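Local structure of DegQ (Legionella pneumophila, 4YO1) at residues 278-282 / 311-317. The protein probably acts as a periplasmic serine endopeptidase and chaperone of the HtrA family, the present chain keeping the protease domain and first PDZ domain but lacking the second. The protein carries 1 engineered substitution. Numbering follows the deposited sequence.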
ATOM      1  N   PHE A 278     -52.001 -18.770 -13.638  1.00 69.44           N
ATOM      2  CA  PHE A 278     -51.364 -17.616 -14.274  1.00 69.17           C
ATOM      3  C   PHE A 278     -49.841 -17.719 -14.277  1.00 69.15           C
ATOM      4  O   PHE A 278     -49.238 -18.154 -13.295  1.00 69.77           O
ATOM      5  CB  PHE A 278     -51.820 -16.307 -13.615  1.00 63.84           C
ATOM      6  CG  PHE A 278     -51.140 -15.086 -14.155  1.00 62.96           C
ATOM      7  CD1 PHE A 278     -51.272 -14.737 -15.485  1.00 64.29           C
ATOM      8  CD2 PHE A 278     -50.360 -14.291 -13.332  1.00 60.98           C
ATOM      9  CE1 PHE A 278     -50.648 -13.617 -15.989  1.00 63.66           C
ATOM     10  CE2 PHE A 278     -49.733 -13.171 -13.824  1.00 67.99           C
ATOM     11  CZ  PHE A 278     -49.877 -12.832 -15.158  1.00 69.85           C
ATOM     12  N   GLN A 279     -49.221 -17.311 -15.382  1.00 68.76           N
ATOM     13  CA  GLN A 279     -47.772 -17.430 -15.528  1.00 66.10           C
ATOM     14  C   GLN A 279     -47.067 -16.144 -15.935  1.00 62.66           C
ATOM     15  O   GLN A 279     -47.612 -15.326 -16.678  1.00 63.21           O
ATOM     16  CB  GLN A 279     -47.432 -18.508 -16.558  1.00 67.47           C
ATOM     17  CG  GLN A 279     -47.759 -19.907 -16.122  1.00 68.29           C
ATOM     18  CD  GLN A 279     -47.133 -20.928 -17.030  1.00 70.24           C
ATOM     19  OE1 GLN A 279     -47.644 -21.204 -18.118  1.00 73.54           O
ATOM     20  NE2 GLN A 279     -46.002 -21.483 -16.603  1.00 69.11           N
ATOM     21  N   GLY A 280     -45.837 -15.990 -15.460  1.00 58.56           N
ATOM     22  CA  GLY A 280     -45.012 -14.855 -15.820  1.00 57.74           C
ATOM     23  C   GLY A 280     -43.748 -14.747 -14.993  1.00 56.01           C
ATOM     24  O   GLY A 280     -43.454 -15.611 -14.181  1.00 55.49           O
ATOM     25  N   ALA A 281     -42.991 -13.677 -15.205  1.00 63.55           N
ATOM     26  CA  ALA A 281     -41.770 -13.432 -14.440  1.00 53.90           C
ATOM     27  C   ALA A 281     -41.963 -12.254 -13.478  1.00 55.12           C
ATOM     28  O   ALA A 281     -41.900 -11.094 -13.879  1.00 55.52           O
ATOM     29  CB  ALA A 281     -40.592 -13.179 -15.372  1.00 54.00           C
ATOM     30  N   LEU A 282     -42.206 -12.572 -12.212  1.00 52.63           N
ATOM     31  CA  LEU A 282     -42.411 -11.588 -11.157  1.00 52.06           C
ATOM     32  C   LEU A 282     -41.208 -10.667 -10.965  1.00 52.10           C
ATOM     33  O   LEU A 282     -40.084 -11.139 -10.835  1.00 51.97           O
ATOM     34  CB  LEU A 282     -42.690 -12.321  -9.848  1.00 51.89           C
ATOM     35  CG  LEU A 282     -42.723 -11.474  -8.582  1.00 52.23           C
ATOM     36  CD1 LEU A 282     -43.709 -10.317  -8.728  1.00 52.54           C
ATOM     37  CD2 LEU A 282     -43.080 -12.364  -7.399  1.00 52.98           C
ATOM     38  N   ILE A 311     -43.118 -14.890 -22.189  1.00 80.23           N
ATOM     39  CA  ILE A 311     -42.326 -15.154 -20.992  1.00 77.96           C
ATOM     40  C   ILE A 311     -43.130 -15.982 -19.983  1.00 78.21           C
ATOM     41  O   ILE A 311     -44.293 -15.682 -19.711  1.00 79.63           O
ATOM     42  CB  ILE A 311     -41.800 -13.837 -20.347  1.00 61.00           C
ATOM     43  CG1 ILE A 311     -40.343 -13.573 -20.749  1.00 60.60           C
ATOM     44  CG2 ILE A 311     -41.870 -13.902 -18.834  1.00 59.76           C
ATOM     45  CD1 ILE A 311     -40.151 -13.083 -22.165  1.00 60.45           C
ATOM     46  N   THR A 312     -42.517 -17.039 -19.451  1.00 76.97           N
ATOM     47  CA  THR A 312     -43.194 -17.929 -18.505  1.00 76.77           C
ATOM     48  C   THR A 312     -42.329 -18.306 -17.306  1.00 75.16           C
ATOM     49  O   THR A 312     -42.802 -18.989 -16.400  1.00 76.62           O
ATOM     50  CB  THR A 312     -43.715 -19.243 -19.170  1.00 90.38           C
ATOM     51  OG1 THR A 312     -42.625 -19.979 -19.745  1.00 90.21           O
ATOM     52  CG2 THR A 312     -44.739 -18.937 -20.248  1.00 92.42           C
ATOM     53  N   GLN A 313     -41.064 -17.888 -17.310  1.00 72.56           N
ATOM     54  CA  GLN A 313     -40.195 -18.066 -16.138  1.00 69.02           C
ATOM     55  C   GLN A 313     -39.067 -17.026 -16.086  1.00 66.70           C
ATOM     56  O   GLN A 313     -38.756 -16.385 -17.090  1.00 67.89           O
ATOM     57  CB  GLN A 313     -39.663 -19.510 -16.010  1.00 68.98           C
ATOM     58  CG  GLN A 313     -38.989 -20.098 -17.243  1.00 69.62           C
ATOM     59  CD  GLN A 313     -38.506 -21.534 -17.019  1.00 70.63           C
ATOM     60  OE1 GLN A 313     -39.033 -22.256 -16.174  1.00 70.32           O
ATOM     61  NE2 GLN A 313     -37.488 -21.941 -17.771  1.00 71.55           N
ATOM     62  N   ALA A 314     -38.471 -16.863 -14.908  1.00 63.01           N
ATOM     63  CA  ALA A 314     -37.542 -15.769 -14.640  1.00 60.93           C
ATOM     64  C   ALA A 314     -36.293 -15.796 -15.510  1.00 62.84           C
ATOM     65  O   ALA A 314     -35.766 -14.753 -15.897  1.00 63.17           O
ATOM     66  CB  ALA A 314     -37.155 -15.778 -13.184  1.00 52.51           C
ATOM     67  N   THR A 315     -35.814 -16.997 -15.806  1.00 64.14           N
ATOM     68  CA  THR A 315     -34.575 -17.162 -16.550  1.00 64.05           C
ATOM     69  C   THR A 315     -34.716 -16.663 -17.985  1.00 65.35           C
ATOM     70  O   THR A 315     -33.728 -16.333 -18.635  1.00 66.66           O
ATOM     71  CB  THR A 315     -34.117 -18.628 -16.525  1.00 64.15           C
ATOM     72  OG1 THR A 315     -35.215 -19.479 -16.874  1.00 66.50           O
ATOM     73  CG2 THR A 315     -33.661 -19.007 -15.136  1.00 61.85           C
ATOM     74  N   GLN A 316     -35.952 -16.590 -18.467  1.00 65.59           N
ATOM     75  CA  GLN A 316     -36.219 -16.162 -19.834  1.00 67.36           C
ATOM     76  C   GLN A 316     -35.965 -14.685 -20.048  1.00 66.76           C
ATOM     77  O   GLN A 316     -35.883 -14.237 -21.185  1.00 69.45           O
ATOM     78  CB  GLN A 316     -37.673 -16.421 -20.218  1.00 69.24           C
ATOM     79  CG  GLN A 316     -38.145 -17.843 -20.133  1.00 70.76           C
ATOM     80  CD  GLN A 316     -39.573 -17.981 -20.634  1.00 72.40           C
ATOM     81  OE1 GLN A 316     -40.377 -18.715 -20.060  1.00 74.38           O
ATOM     82  NE2 GLN A 316     -39.891 -17.275 -21.716  1.00 72.09           N
ATOM     83  N   VAL A 317     -35.890 -13.916 -18.971  1.00 63.24           N
ATOM     84  CA  VAL A 317     -35.723 -12.479 -19.124  1.00 61.95           C
ATOM     85  C   VAL A 317     -34.277 -12.187 -19.498  1.00 62.69           C
ATOM     86  O   VAL A 317     -34.007 -11.512 -20.494  1.00 61.46           O
ATOM     87  CB  VAL A 317     -36.119 -11.707 -17.845  1.00 58.81           C
ATOM     88  CG1 VAL A 317     -35.990 -10.211 -18.070  1.00 58.08           C
ATOM     89  CG2 VAL A 317     -37.535 -12.055 -17.431  1.00 57.56           C
TER
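Q279 sends its amide obliquely across T312, with NE2 of Q279 4.1 Å from T312 CB, a loose approach at the exposed margin of the contact. T312 is held from within its own segment by Q316, whose OE1 takes two bonds from it. T312 OG1 donates to Q316 OE1 at 2.6 Å, in the carbonyl plane and at a C=O...donor angle of 156°. T312 N reaches the same OE1 of Q316 over 2.8 Å but stands above the plane, 53° out of it. Together the two bonds tie T312 to Q316, in the helix that follows, while Q316 NE2 bonds weakly to K310 O. At G280 the backbones come close: CA of G280 lies 4.0 Å from I311 O, with no hydrogen bond between the segments. This is the PDZ domain, where strand 281-286 runs antiparallel between strands 259-263 and 302-306 and the helix 315-322 packs on the sheet; in relatives the peptide groove lies between this helix and the strand equivalent to 259-263. A281, whose backbone is hydrogen-bonded to that of I303 in strand 302-306, turns its methyl into the buried part of the contact. A281 CB meets I311 CG2 at 3.8 Å, just past strand 309-310. On the helix side V317 CG2 lies 3.9 Å from A281 CB. With CG1 of V317 anti to the backbone N (chi1 -177°), CG2 lies beside that N, anti to the carbonyl carbon, and is the branch that touches A281.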